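PDB 4HIZ: endosialidase from Enterobacteria phage phi92, which hydrolyses polysialic acid from within the chain, probably cleaving both alpha-2,8 and alpha-2,9 linkages of the bacterial capsule. Local coordinates for residues Pro134-Tyr139 with Val144-Met149; Glu163-Tyr166 with Arg171-Lys174; Met128-Thr133 with Arg265-Pro270. All coordinates share one frame; numbering follows the deposited sequence.

Interaction 1 of 3, residues Pro134-Tyr139 with Val144-Met149. With FRU (beta-D-fructofuranose), chain G; EDO (1,2-ethanediol), chain P.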
ATOM      1  N   PRO A 134     -13.879  10.404  17.456  1.00 13.01           N
ATOM      2  CA  PRO A 134     -12.865  11.406  17.103  1.00 13.41           C
ATOM      3  C   PRO A 134     -11.969  11.610  18.318  1.00 13.04           C
ATOM      4  O   PRO A 134     -12.264  11.046  19.383  1.00 13.92           O
ATOM      5  CB  PRO A 134     -13.690  12.673  16.928  1.00 14.22           C
ATOM      6  CG  PRO A 134     -14.777  12.509  17.980  1.00 14.06           C
ATOM      7  CD  PRO A 134     -15.111  11.017  17.989  1.00 13.91           C
ATOM      8  N   ILE A 135     -10.887  12.366  18.173  1.00 12.67           N
ATOM      9  CA  ILE A 135     -10.178  12.810  19.370  1.00 14.18           C
ATOM     10  C   ILE A 135     -11.193  13.612  20.198  1.00 14.58           C
ATOM     11  O   ILE A 135     -12.011  14.343  19.627  1.00 15.72           O
ATOM     12  CB  ILE A 135      -8.957  13.680  19.008  1.00 15.85           C
ATOM     13  CG1 ILE A 135      -7.958  12.860  18.171  1.00 17.87           C
ATOM     14  CG2 ILE A 135      -8.297  14.233  20.282  1.00 17.09           C
ATOM     15  CD1 ILE A 135      -7.437  11.619  18.917  1.00 19.12           C
ATOM     16  N   HIS A 136     -11.166  13.463  21.540  1.00 13.75           N
ATOM     17  CA  HIS A 136     -12.157  14.106  22.383  1.00 14.94           C
ATOM     18  C   HIS A 136     -12.146  15.616  22.140  1.00 16.90           C
ATOM     19  O   HIS A 136     -11.076  16.229  22.056  1.00 17.78           O
ATOM     20  CB  HIS A 136     -11.785  13.821  23.844  1.00 14.07           C
ATOM     21  CG  HIS A 136     -12.885  14.103  24.809  1.00 15.52           C
ATOM     22  ND1 HIS A 136     -13.293  15.388  25.117  1.00 16.30           N
ATOM     23  CD2 HIS A 136     -13.666  13.264  25.530  1.00 15.35           C
ATOM     24  CE1 HIS A 136     -14.294  15.325  25.978  1.00 17.11           C
ATOM     25  NE2 HIS A 136     -14.528  14.054  26.257  1.00 17.22           N
ATOM     26  N   PRO A 137     -13.328  16.232  22.037  1.00 19.42           N
ATOM     27  CA  PRO A 137     -13.364  17.661  21.706  1.00 21.31           C
ATOM     28  C   PRO A 137     -12.723  18.513  22.786  1.00 22.36           C
ATOM     29  O   PRO A 137     -12.258  19.603  22.485  1.00 24.23           O
ATOM     30  CB  PRO A 137     -14.864  17.965  21.593  1.00 22.70           C
ATOM     31  CG  PRO A 137     -15.543  16.869  22.313  1.00 22.96           C
ATOM     32  CD  PRO A 137     -14.672  15.645  22.114  1.00 20.60           C
ATOM     33  N   ASP A 138     -12.673  18.013  24.015  1.00 21.42           N
ATOM     34  CA  ASP A 138     -12.006  18.729  25.091  1.00 21.85           C
ATOM     35  C   ASP A 138     -10.622  18.158  25.450  1.00 20.24           C
ATOM     36  O   ASP A 138     -10.146  18.300  26.597  1.00 20.52           O
ATOM     37  CB  ASP A 138     -12.914  18.704  26.312  1.00 24.39           C
ATOM     38  CG  ASP A 138     -14.308  19.239  26.002  1.00 28.06           C
ATOM     39  OD1 ASP A 138     -14.403  20.255  25.282  1.00 30.48           O
ATOM     40  OD2 ASP A 138     -15.312  18.633  26.439  1.00 28.52           O
ATOM     41  N   TYR A 139      -9.969  17.508  24.484  1.00 18.85           N
ATOM     42  CA  TYR A 139      -8.665  16.888  24.718  1.00 17.41           C
ATOM     43  C   TYR A 139      -7.652  17.869  25.296  1.00 18.37           C
ATOM     44  O   TYR A 139      -6.958  17.562  26.279  1.00 18.30           O
ATOM     45  CB  TYR A 139      -8.156  16.394  23.359  1.00 15.74           C
ATOM     46  CG  TYR A 139      -6.867  15.567  23.373  1.00 15.50           C
ATOM     47  CD1 TYR A 139      -6.925  14.194  23.550  1.00 14.30           C
ATOM     48  CD2 TYR A 139      -5.614  16.167  23.187  1.00 17.10           C
ATOM     49  CE1 TYR A 139      -5.785  13.414  23.558  1.00 15.20           C
ATOM     50  CE2 TYR A 139      -4.426  15.387  23.170  1.00 16.48           C
ATOM     51  CZ  TYR A 139      -4.519  14.012  23.355  1.00 15.70           C
ATOM     52  OH  TYR A 139      -3.407  13.206  23.340  1.00 15.70           O
ATOM     53  N   VAL A 144      -8.422  15.063  28.608  1.00 13.40           N
ATOM     54  CA  VAL A 144      -9.079  13.774  28.651  1.00 12.71           C
ATOM     55  C   VAL A 144      -9.215  13.237  27.220  1.00 12.53           C
ATOM     56  O   VAL A 144      -9.104  13.994  26.240  1.00 13.89           O
ATOM     57  CB  VAL A 144     -10.528  13.866  29.209  1.00 13.60           C
ATOM     58  CG1 VAL A 144     -10.482  14.262  30.708  1.00 14.51           C
ATOM     59  CG2 VAL A 144     -11.386  14.872  28.412  1.00 14.23           C
ATOM     60  N   ASN A 145      -9.446  11.940  27.103  1.00 11.73           N
ATOM     61  CA  ASN A 145      -9.743  11.376  25.767  1.00 11.09           C
ATOM     62  C   ASN A 145     -10.567  10.097  25.910  1.00 12.12           C
ATOM     63  O   ASN A 145     -10.720   9.555  27.027  1.00 12.83           O
ATOM     64  CB  ASN A 145      -8.440  11.128  24.968  1.00 11.41           C
ATOM     65  CG  ASN A 145      -8.705  10.899  23.480  1.00 12.36           C
ATOM     66  OD1 ASN A 145      -9.700  11.371  22.916  1.00 12.79           O
ATOM     67  ND2 ASN A 145      -7.804  10.185  22.847  1.00 12.34           N
ATOM     68  N   TYR A 146     -11.064   9.576  24.785  1.00 11.91           N
ATOM     69  CA  TYR A 146     -11.957   8.429  24.828  1.00 12.56           C
ATOM     70  C   TYR A 146     -11.230   7.081  24.995  1.00 12.31           C
ATOM     71  O   TYR A 146     -10.003   7.011  24.829  1.00 12.70           O
ATOM     72  CB  TYR A 146     -12.792   8.424  23.575  1.00 12.77           C
ATOM     73  CG  TYR A 146     -13.770   9.563  23.438  1.00 13.09           C
ATOM     74  CD1 TYR A 146     -14.758   9.797  24.422  1.00 12.39           C
ATOM     75  CD2 TYR A 146     -13.743  10.380  22.310  1.00 12.75           C
ATOM     76  CE1 TYR A 146     -15.694  10.814  24.263  1.00 12.74           C
ATOM     77  CE2 TYR A 146     -14.681  11.411  22.135  1.00 13.43           C
ATOM     78  CZ  TYR A 146     -15.658  11.610  23.105  1.00 13.37           C
ATOM     79  OH  TYR A 146     -16.584  12.621  22.927  1.00 14.68           O
ATOM     80  N   HIS A 147     -11.994   6.029  25.310  1.00 12.01           N
ATOM     81  CA  HIS A 147     -11.458   4.694  25.569  1.00 11.71           C
ATOM     82  C   HIS A 147     -12.666   3.746  25.560  1.00 12.28           C
ATOM     83  O   HIS A 147     -13.776   4.136  25.898  1.00 12.88           O
ATOM     84  CB  HIS A 147     -10.816   4.732  26.977  1.00 12.42           C
ATOM     85  CG  HIS A 147     -10.190   3.453  27.430  1.00 13.54           C
ATOM     86  ND1 HIS A 147     -10.871   2.490  28.153  1.00 14.69           N
ATOM     87  CD2 HIS A 147      -8.906   3.025  27.347  1.00 14.24           C
ATOM     88  CE1 HIS A 147     -10.040   1.507  28.458  1.00 15.22           C
ATOM     89  NE2 HIS A 147      -8.841   1.809  27.980  1.00 15.25           N
ATOM     90  N   CYS A 148     -12.470   2.500  25.144  1.00 11.97           N
ATOM     91  CA  CYS A 148     -13.585   1.571  25.136  1.00 11.35           C
ATOM     92  C   CYS A 148     -13.111   0.145  25.217  1.00 10.96           C
ATOM     93  O   CYS A 148     -12.206  -0.254  24.446  1.00 11.39           O
ATOM     94  CB  CYS A 148     -14.402   1.765  23.835  1.00 11.91           C
ATOM     95  SG  CYS A 148     -15.850   0.647  23.666  1.00 12.56           S
ATOM     96  N   MET A 149     -13.716  -0.632  26.110  1.00 10.33           N
ATOM     97  CA  MET A 149     -13.543  -2.082  26.146  1.00 10.73           C
ATOM     98  C   MET A 149     -14.875  -2.846  26.148  1.00 11.13           C
ATOM     99  O   MET A 149     -14.888  -4.070  26.338  1.00 11.36           O
ATOM    100  CB  MET A 149     -12.670  -2.509  27.338  1.00 11.46           C
ATOM    101  CG  MET A 149     -11.197  -2.053  27.179  1.00 12.03           C
ATOM    102  SD  MET A 149     -10.270  -2.564  28.623  1.00 15.10           S
ATOM    103  CE  MET A 149      -8.616  -2.105  28.064  1.00 16.35           C
TER
HETATM  104  C1  FRU G   2     -18.714  16.991  26.165  1.00 26.37           C
HETATM  105  C2  FRU G   2     -19.260  15.817  25.485  1.00 25.72           C
HETATM  106  C3  FRU G   2     -18.873  14.462  25.768  1.00 23.48           C
HETATM  107  C4  FRU G   2     -19.529  13.679  24.699  1.00 22.89           C
HETATM  108  C5  FRU G   2     -19.527  14.661  23.564  1.00 25.79           C
HETATM  109  C6  FRU G   2     -20.491  14.364  22.425  1.00 29.53           C
HETATM  110  O1  FRU G   2     -17.506  17.157  25.449  1.00 27.89           O
HETATM  111  O2  FRU G   2     -20.530  15.741  26.262  1.00 27.09           O
HETATM  112  O3  FRU G   2     -19.042  13.977  27.123  1.00 22.18           O
HETATM  113  O4  FRU G   2     -18.748  12.476  24.404  1.00 20.71           O
HETATM  114  O5  FRU G   2     -19.815  15.952  24.150  1.00 26.28           O
HETATM  115  O6  FRU G   2     -21.798  14.590  22.852  1.00 33.78           O
HETATM  116  C1  EDO P 810      -5.839   0.568  27.480  1.00 32.42           C
HETATM  117  O1  EDO P 810      -6.445   0.683  28.769  1.00 28.30           O
HETATM  118  C2  EDO P 810      -4.778   1.644  27.375  1.00 39.15           C
HETATM  119  O2  EDO P 810      -4.010   1.540  28.583  1.00 44.33           O
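One wall of a sugar-binding pocket is built where His136 and Tyr146 meet, the first on the loop that carries the type I beta turn His136-Tyr139, the second on strand 144-154. The imidazole is held between two residues of the strand. Val144 CG2 sits squarely over one face, 3.7 Å from the ring centroid, a textbook CH-pi contact, while Tyr146 OH lies over the opposite face toward the rim. The two aromatic planes are inclined at 39°, and His136 CD2 touches Tyr146 CE1 at 3.4 Å. CG of His136 stands opposite its backbone N (chi1 -165°), which carries the ring across to the strand, and the ring's spin is fixed by Asp138 N, whose bond to His136 ND1 lies in the ring plane.

The backbone is anchored as well. Asn145 OD1 accepts from His136 N at 2.9 Å, with the donor tilted 26° from the carbonyl plane, and weakly from Tyr146 N; its ND2 is taken by Val109 O and Leu112 O. Tyr139 CA makes a CA-H...O contact with Val144 O at 3.3 Å, a carbonyl for which the model offers no conventional hydrogen-bond partner.

Bound fructofuranose bridges the two segments: its O1 donates to Asp138 OD2 at 2.8 Å, and its O4 lies 2.6 Å from Tyr146 OH in a hydrogen bond. Glu176 OE2 adds a further bond. A turn packed on a propeller strand thus supplies the aromatic and acidic lining characteristic of a carbohydrate site.

Interaction 2 of 3, residues Glu163-Tyr166 with Arg171-Lys174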
ATOM      1  N   GLU A 163     -15.837   5.566  27.189  1.00 10.87           N
ATOM      2  CA  GLU A 163     -15.328   6.148  28.421  1.00 12.01           C
ATOM      3  C   GLU A 163     -14.540   7.409  28.130  1.00 13.36           C
ATOM      4  O   GLU A 163     -13.864   7.505  27.100  1.00 13.28           O
ATOM      5  CB  GLU A 163     -14.390   5.137  29.079  1.00 13.04           C
ATOM      6  CG  GLU A 163     -15.121   3.879  29.606  1.00 13.79           C
ATOM      7  CD  GLU A 163     -14.189   2.877  30.238  1.00 14.79           C
ATOM      8  OE1 GLU A 163     -12.943   2.951  29.991  1.00 15.45           O
ATOM      9  OE2 GLU A 163     -14.702   1.983  30.953  1.00 15.63           O
ATOM     10  N   THR A 164     -14.564   8.350  29.073  1.00 12.37           N
ATOM     11  CA  THR A 164     -13.699   9.523  29.007  1.00 13.31           C
ATOM     12  C   THR A 164     -12.688   9.376  30.138  1.00 13.56           C
ATOM     13  O   THR A 164     -13.086   9.266  31.318  1.00 13.84           O
ATOM     14  CB  THR A 164     -14.513  10.820  29.196  1.00 14.67           C
ATOM     15  OG1 THR A 164     -15.389  11.005  28.094  1.00 14.47           O
ATOM     16  CG2 THR A 164     -13.605  12.039  29.281  1.00 15.87           C
ATOM     17  N   ARG A 165     -11.396   9.336  29.811  1.00 12.72           N
ATOM     18  CA  ARG A 165     -10.362   9.072  30.827  1.00 12.97           C
ATOM     19  C   ARG A 165      -9.328  10.186  30.811  1.00 13.47           C
ATOM     20  O   ARG A 165      -9.069  10.811  29.769  1.00 13.84           O
ATOM     21  CB  ARG A 165      -9.670   7.709  30.571  1.00 13.15           C
ATOM     22  CG  ARG A 165     -10.735   6.558  30.373  1.00 13.78           C
ATOM     23  CD  ARG A 165     -10.126   5.129  30.470  1.00 15.40           C
ATOM     24  NE  ARG A 165      -9.661   4.848  31.834  1.00 16.37           N
ATOM     25  CZ  ARG A 165     -10.237   3.969  32.664  1.00 16.56           C
ATOM     26  NH1 ARG A 165      -9.737   3.797  33.892  1.00 16.58           N
ATOM     27  NH2 ARG A 165     -11.280   3.231  32.262  1.00 16.40           N
ATOM     28  N   TYR A 166      -8.702  10.419  31.964  1.00 13.33           N
ATOM     29  CA  TYR A 166      -7.684  11.456  32.057  1.00 13.99           C
ATOM     30  C   TYR A 166      -6.380  11.030  31.392  1.00 14.61           C
ATOM     31  O   TYR A 166      -5.884   9.921  31.588  1.00 15.66           O
ATOM     32  CB  TYR A 166      -7.437  11.789  33.547  1.00 15.30           C
ATOM     33  CG  TYR A 166      -8.573  12.565  34.174  1.00 18.71           C
ATOM     34  CD1 TYR A 166      -8.730  13.918  33.900  1.00 20.98           C
ATOM     35  CD2 TYR A 166      -9.464  11.959  35.066  1.00 19.39           C
ATOM     36  CE1 TYR A 166      -9.757  14.650  34.467  1.00 22.52           C
ATOM     37  CE2 TYR A 166     -10.503  12.698  35.657  1.00 20.86           C
ATOM     38  CZ  TYR A 166     -10.632  14.034  35.334  1.00 23.17           C
ATOM     39  OH  TYR A 166     -11.621  14.809  35.880  1.00 25.75           O
ATOM     40  N   ARG A 171      -7.425   7.664  34.960  1.00 15.20           N
ATOM     41  CA  ARG A 171      -8.665   7.449  35.708  1.00 14.84           C
ATOM     42  C   ARG A 171      -9.898   7.741  34.870  1.00 14.27           C
ATOM     43  O   ARG A 171      -9.890   8.600  33.981  1.00 14.32           O
ATOM     44  CB  ARG A 171      -8.683   8.270  37.018  1.00 16.22           C
ATOM     45  CG  ARG A 171      -7.670   7.721  37.982  1.00 18.85           C
ATOM     46  CD  ARG A 171      -7.624   8.503  39.278  1.00 20.85           C
ATOM     47  NE  ARG A 171      -6.535   8.015  40.109  1.00 23.90           N
ATOM     48  CZ  ARG A 171      -6.126   8.663  41.193  1.00 26.80           C
ATOM     49  NH1 ARG A 171      -6.690   9.815  41.494  1.00 27.80           N
ATOM     50  NH2 ARG A 171      -5.130   8.196  41.936  1.00 29.44           N
ATOM     51  N   LEU A 172     -10.974   7.046  35.204  1.00 14.35           N
ATOM     52  CA  LEU A 172     -12.217   7.193  34.459  1.00 14.36           C
ATOM     53  C   LEU A 172     -12.955   8.457  34.942  1.00 14.20           C
ATOM     54  O   LEU A 172     -13.391   8.523  36.119  1.00 16.33           O
ATOM     55  CB  LEU A 172     -13.079   5.945  34.679  1.00 14.23           C
ATOM     56  CG  LEU A 172     -14.434   5.935  33.951  1.00 15.12           C
ATOM     57  CD1 LEU A 172     -14.247   6.086  32.432  1.00 15.70           C
ATOM     58  CD2 LEU A 172     -15.180   4.649  34.268  1.00 15.88           C
ATOM     59  N   LYS A 173     -13.061   9.481  34.094  1.00 13.13           N
ATOM     60  CA  LYS A 173     -13.801  10.695  34.448  1.00 14.19           C
ATOM     61  C   LYS A 173     -15.308  10.485  34.358  1.00 15.29           C
ATOM     62  O   LYS A 173     -16.031  10.835  35.296  1.00 17.44           O
ATOM     63  CB  LYS A 173     -13.387  11.870  33.573  1.00 16.33           C
ATOM     64  CG  LYS A 173     -14.146  13.168  33.861  1.00 19.65           C
ATOM     65  CD  LYS A 173     -13.596  14.294  32.998  1.00 24.03           C
ATOM     66  CE  LYS A 173     -14.171  15.651  33.383  1.00 31.32           C
ATOM     67  NZ  LYS A 173     -15.527  15.817  32.827  1.00 36.94           N
ATOM     68  N   LYS A 174     -15.790   9.934  33.246  1.00 15.51           N
ATOM     69  CA  LYS A 174     -17.202   9.585  33.138  1.00 16.76           C
ATOM     70  C   LYS A 174     -17.325   8.557  32.032  1.00 14.95           C
ATOM     71  O   LYS A 174     -16.372   8.311  31.297  1.00 15.65           O
ATOM     72  CB  LYS A 174     -18.048  10.811  32.782  1.00 20.59           C
ATOM     73  CG  LYS A 174     -17.692  11.401  31.411  1.00 24.27           C
ATOM     74  CD  LYS A 174     -18.363  12.769  31.191  1.00 30.66           C
ATOM     75  CE  LYS A 174     -19.829  12.641  30.854  1.00 37.07           C
ATOM     76  NZ  LYS A 174     -20.575  13.935  31.127  1.00 41.92           N
TER
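Arg165 and Leu172 face each other as a non-hydrogen-bonded antiparallel pair in the beta hairpin 157-166/172-181, and the pairing is interrupted next door by a classic beta bulge. Leu172 CB lies over one face of the guanidinium group, toward its rim, the two side chains crossing at a slant. A bend at chi3 (67°) folds the arginine back, so that NH2 meets Glu163 OE1 at 2.8 Å in a salt bridge. That oxygen lies in the guanidinium plane, yet the nitrogen approaches it from above the carboxylate plane. Glu163 OE2 is bonded to Thr292 OG1, and Arg165 NE and NH1 reach Met170 O and Thr290 O. The ion pair is therefore fixed at both ends, which probably stabilises its charges in a buried place. The leucine and glutamate side chains cross at about a right angle, Leu172 CD1 lying 3.5 Å from Glu163 CB.

On the face that bears Thr164 and Lys174, the two side chains lie side by side and point the same way, with Lys174 CG 3.9 Å from Thr164 CB. The methylenes of Lys173 pass obliquely by the phenol of Tyr166, CB near CE2 and CD within 3.5 Å of Tyr166 OH.

Two consecutive residues, Lys173 and Lys174, sit opposite Thr164 in the bulge. Lys173 N gives Thr164 O a 2.8 Å bond in the carbonyl plane, whereas the bond from Lys174 N to the same oxygen is weak. Thr164 N answers with a nearly straight bond to Lys174 O, 172° at the hydrogen. Beyond the bulge, Tyr166 N closes on Arg171 O at 3.0 Å.

Interaction 3 of 3, residues Met128-Thr133 with Arg265-Pro270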
ATOM      1  N   MET A 128      -8.914  -1.435   6.240  1.00  9.62           N
ATOM      2  CA  MET A 128      -8.115  -0.400   6.896  1.00  9.22           C
ATOM      3  C   MET A 128      -8.825  -0.029   8.212  1.00 10.62           C
ATOM      4  O   MET A 128     -10.046  -0.200   8.331  1.00 12.01           O
ATOM      5  CB  MET A 128      -7.996   0.839   6.010  1.00 10.86           C
ATOM      6  CG  MET A 128      -9.306   1.612   5.857  1.00 13.45           C
ATOM      7  SD  MET A 128      -9.222   3.038   4.761  1.00 15.55           S
ATOM      8  CE  MET A 128      -9.366   2.212   3.160  1.00 17.28           C
ATOM      9  N   PRO A 129      -8.068   0.469   9.192  1.00 11.11           N
ATOM     10  CA  PRO A 129      -8.775   0.922  10.394  1.00 10.75           C
ATOM     11  C   PRO A 129      -9.735   2.072  10.102  1.00 11.01           C
ATOM     12  O   PRO A 129      -9.430   2.965   9.297  1.00 11.85           O
ATOM     13  CB  PRO A 129      -7.646   1.465  11.302  1.00 12.73           C
ATOM     14  CG  PRO A 129      -6.408   0.799  10.822  1.00 13.79           C
ATOM     15  CD  PRO A 129      -6.613   0.641   9.299  1.00 12.04           C
ATOM     16  N   GLU A 130     -10.899   2.036  10.755  1.00 10.60           N
ATOM     17  CA  GLU A 130     -11.838   3.161  10.727  1.00 10.46           C
ATOM     18  C   GLU A 130     -11.950   3.682  12.137  1.00 10.54           C
ATOM     19  O   GLU A 130     -12.213   2.910  13.062  1.00 11.81           O
ATOM     20  CB  GLU A 130     -13.227   2.728  10.227  1.00 11.84           C
ATOM     21  CG  GLU A 130     -14.239   3.870  10.299  1.00 14.64           C
ATOM     22  CD  GLU A 130     -15.630   3.502   9.830  1.00 18.58           C
ATOM     23  OE1 GLU A 130     -15.884   2.338   9.411  1.00 21.62           O
ATOM     24  OE2 GLU A 130     -16.473   4.418   9.888  1.00 18.91           O
ATOM     25  N   TRP A 131     -11.761   4.981  12.278  1.00  9.62           N
ATOM     26  CA  TRP A 131     -11.931   5.634  13.579  1.00 10.13           C
ATOM     27  C   TRP A 131     -13.418   5.794  13.856  1.00 10.77           C
ATOM     28  O   TRP A 131     -14.175   6.330  13.026  1.00 12.17           O
ATOM     29  CB  TRP A 131     -11.249   6.995  13.588  1.00 10.53           C
ATOM     30  CG  TRP A 131      -9.730   6.903  13.476  1.00 10.86           C
ATOM     31  CD1 TRP A 131      -8.929   5.837  13.816  1.00 11.00           C
ATOM     32  CD2 TRP A 131      -8.860   7.919  12.968  1.00 11.33           C
ATOM     33  NE1 TRP A 131      -7.586   6.144  13.544  1.00 11.45           N
ATOM     34  CE2 TRP A 131      -7.528   7.424  13.047  1.00 11.62           C
ATOM     35  CE3 TRP A 131      -9.077   9.216  12.473  1.00 12.27           C
ATOM     36  CZ2 TRP A 131      -6.430   8.163  12.605  1.00 12.74           C
ATOM     37  CZ3 TRP A 131      -7.961   9.973  12.049  1.00 12.98           C
ATOM     38  CH2 TRP A 131      -6.667   9.432  12.109  1.00 13.32           C
ATOM     39  N   LEU A 132     -13.828   5.339  15.038  1.00 10.54           N
ATOM     40  CA  LEU A 132     -15.233   5.404  15.450  1.00 11.60           C
ATOM     41  C   LEU A 132     -15.446   6.588  16.376  1.00 11.81           C
ATOM     42  O   LEU A 132     -16.507   7.203  16.348  1.00 12.76           O
ATOM     43  CB  LEU A 132     -15.610   4.132  16.204  1.00 13.40           C
ATOM     44  CG  LEU A 132     -15.477   2.886  15.310  1.00 16.50           C
ATOM     45  CD1 LEU A 132     -15.560   1.634  16.211  1.00 17.70           C
ATOM     46  CD2 LEU A 132     -16.537   2.855  14.170  1.00 18.97           C
ATOM     47  N   THR A 133     -14.469   6.887  17.232  1.00 12.35           N
ATOM     48  CA  THR A 133     -14.533   8.117  18.021  1.00 12.31           C
ATOM     49  C   THR A 133     -13.543   9.112  17.438  1.00 13.07           C
ATOM     50  O   THR A 133     -12.467   8.713  16.980  1.00 13.77           O
ATOM     51  CB  THR A 133     -14.177   7.867  19.526  1.00 12.34           C
ATOM     52  OG1 THR A 133     -12.869   7.263  19.651  1.00 12.25           O
ATOM     53  CG2 THR A 133     -15.156   6.886  20.138  1.00 13.39           C
ATOM     54  N   ARG A 265     -28.558   4.326   7.301  1.00 11.85           N
ATOM     55  CA  ARG A 265     -27.358   5.117   7.021  1.00 12.08           C
ATOM     56  C   ARG A 265     -26.634   5.332   8.338  1.00 12.56           C
ATOM     57  O   ARG A 265     -26.794   6.365   9.002  1.00 13.63           O
ATOM     58  CB  ARG A 265     -27.732   6.456   6.370  1.00 13.22           C
ATOM     59  CG  ARG A 265     -28.431   6.275   4.994  1.00 13.97           C
ATOM     60  CD  ARG A 265     -28.571   7.609   4.281  1.00 14.69           C
ATOM     61  NE  ARG A 265     -29.719   8.382   4.776  1.00 14.55           N
ATOM     62  CZ  ARG A 265     -29.693   9.668   5.103  1.00 15.18           C
ATOM     63  NH1 ARG A 265     -28.555  10.359   5.061  1.00 15.27           N
ATOM     64  NH2 ARG A 265     -30.822  10.261   5.488  1.00 16.55           N
ATOM     65  N   PHE A 266     -25.866   4.316   8.740  1.00 13.44           N
ATOM     66  CA  PHE A 266     -25.156   4.313  10.008  1.00 13.02           C
ATOM     67  C   PHE A 266     -24.306   5.582  10.185  1.00 13.04           C
ATOM     68  O   PHE A 266     -24.311   6.223  11.238  1.00 12.06           O
ATOM     69  CB  PHE A 266     -24.245   3.060  10.040  1.00 12.33           C
ATOM     70  CG  PHE A 266     -23.253   3.022  11.210  1.00 13.32           C
ATOM     71  CD1 PHE A 266     -23.631   2.504  12.426  1.00 13.73           C
ATOM     72  CD2 PHE A 266     -21.929   3.449  11.046  1.00 15.28           C
ATOM     73  CE1 PHE A 266     -22.718   2.420  13.504  1.00 13.35           C
ATOM     74  CE2 PHE A 266     -21.012   3.383  12.108  1.00 15.25           C
ATOM     75  CZ  PHE A 266     -21.387   2.850  13.325  1.00 14.59           C
ATOM     76  N   TRP A 267     -23.553   5.925   9.154  1.00 13.23           N
ATOM     77  CA  TRP A 267     -22.609   7.024   9.232  1.00 13.93           C
ATOM     78  C   TRP A 267     -23.235   8.396   9.190  1.00 13.97           C
ATOM     79  O   TRP A 267     -22.554   9.378   9.501  1.00 15.92           O
ATOM     80  CB  TRP A 267     -21.537   6.895   8.109  1.00 13.97           C
ATOM     81  CG  TRP A 267     -20.667   5.647   8.259  1.00 15.50           C
ATOM     82  CD1 TRP A 267     -19.519   5.536   9.002  1.00 15.92           C
ATOM     83  CD2 TRP A 267     -20.912   4.339   7.705  1.00 16.48           C
ATOM     84  NE1 TRP A 267     -19.027   4.246   8.922  1.00 16.59           N
ATOM     85  CE2 TRP A 267     -19.854   3.499   8.124  1.00 17.13           C
ATOM     86  CE3 TRP A 267     -21.920   3.804   6.896  1.00 17.97           C
ATOM     87  CZ2 TRP A 267     -19.761   2.159   7.750  1.00 18.35           C
ATOM     88  CZ3 TRP A 267     -21.823   2.456   6.500  1.00 19.85           C
ATOM     89  CH2 TRP A 267     -20.749   1.648   6.934  1.00 19.36           C
ATOM     90  N   ASP A 268     -24.516   8.467   8.799  1.00 14.12           N
ATOM     91  CA  ASP A 268     -25.268   9.723   8.828  1.00 14.25           C
ATOM     92  C   ASP A 268     -26.189   9.843  10.040  1.00 14.29           C
ATOM     93  O   ASP A 268     -26.878  10.851  10.202  1.00 15.80           O
ATOM     94  CB  ASP A 268     -26.113   9.866   7.542  1.00 15.45           C
ATOM     95  CG  ASP A 268     -25.257   9.994   6.296  1.00 17.63           C
ATOM     96  OD1 ASP A 268     -24.097  10.462   6.382  1.00 18.65           O
ATOM     97  OD2 ASP A 268     -25.759   9.633   5.222  1.00 17.63           O
ATOM     98  N   SER A 269     -26.236   8.822  10.878  1.00 12.25           N
ATOM     99  CA  SER A 269     -27.157   8.876  12.031  1.00 13.12           C
ATOM    100  C   SER A 269     -26.438   9.450  13.246  1.00 14.58           C
ATOM    101  O   SER A 269     -25.373   9.010  13.576  1.00 15.64           O
ATOM    102  CB  SER A 269     -27.663   7.462  12.367  1.00 13.87           C
ATOM    103  OG  SER A 269     -28.434   6.910  11.303  1.00 14.45           O
ATOM    104  N   PRO A 270     -27.023  10.440  13.918  1.00 17.86           N
ATOM    105  CA  PRO A 270     -26.354  10.916  15.140  1.00 18.09           C
ATOM    106  C   PRO A 270     -26.203   9.809  16.167  1.00 15.72           C
ATOM    107  O   PRO A 270     -27.081   8.945  16.277  1.00 18.05           O
ATOM    108  CB  PRO A 270     -27.298  12.004  15.674  1.00 23.14           C
ATOM    109  CG  PRO A 270     -28.550  11.884  14.898  1.00 26.78           C
ATOM    110  CD  PRO A 270     -28.217  11.231  13.575  1.00 23.79           C
TER
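The indole of Trp267 meets Glu130 at its edge, NE1 giving its hydrogen to Glu130 OE2 at 2.7 Å. Over one of its faces lies Phe266 CD2, 3.5 Å above the plane, and in the trimer His510 of the third subunit stacks on the ring while Trp497 of that subunit meets it edge-to-face. Carboxylate and indole are nearly coplanar, their planes 18° apart, and the syn lone pair of OE2 is the one used. The bond is bent, with 143° at the hydrogen.

Reach comes from the glutamate: its CG stands opposite the backbone N (chi1 176°) and the chain runs on extended, spanning the gap between strand 130-131 and the short 3-10 segment 266-268. The other oxygen, OE1, takes Trp116 NE1 from the neighbouring strand, so each carboxylate oxygen accepts from a tryptophan.

Within its own segment the 3-10 turn is tied by Asp268 N to Arg265 O and by a salt bridge from Arg265 NH1 to Asp268 OD2. Since Glu130 also packs on Met548 of the second subunit, this single polar link sits where three chains converge, an arrangement in keeping with the trimeric catalytic assembly of phage endosialidases.

Two of the three contacts serve one sugar pocket, and the third is a link at the subunit interface. Strand 144-154 of interaction 1 and strand 157-166 of interaction 2 are neighbours in one antiparallel sheet, the contact centres 9 Å apart: Asn145 O lies 2.9 Å from Arg165 N, and His147 ND1 2.8 Å from Glu163 OE1, both probable hydrogen bonds. The fructose held by interaction 1 also touches Lys174 of interaction 2. In sequence, both lie between the two segments of interaction 3. Its centre is 15 Å from that of interaction 1, which it meets through Thr133 CB packing on Tyr146 CD2 at 3.8 Å, and about 22 Å from that of interaction 2, which it does not touch.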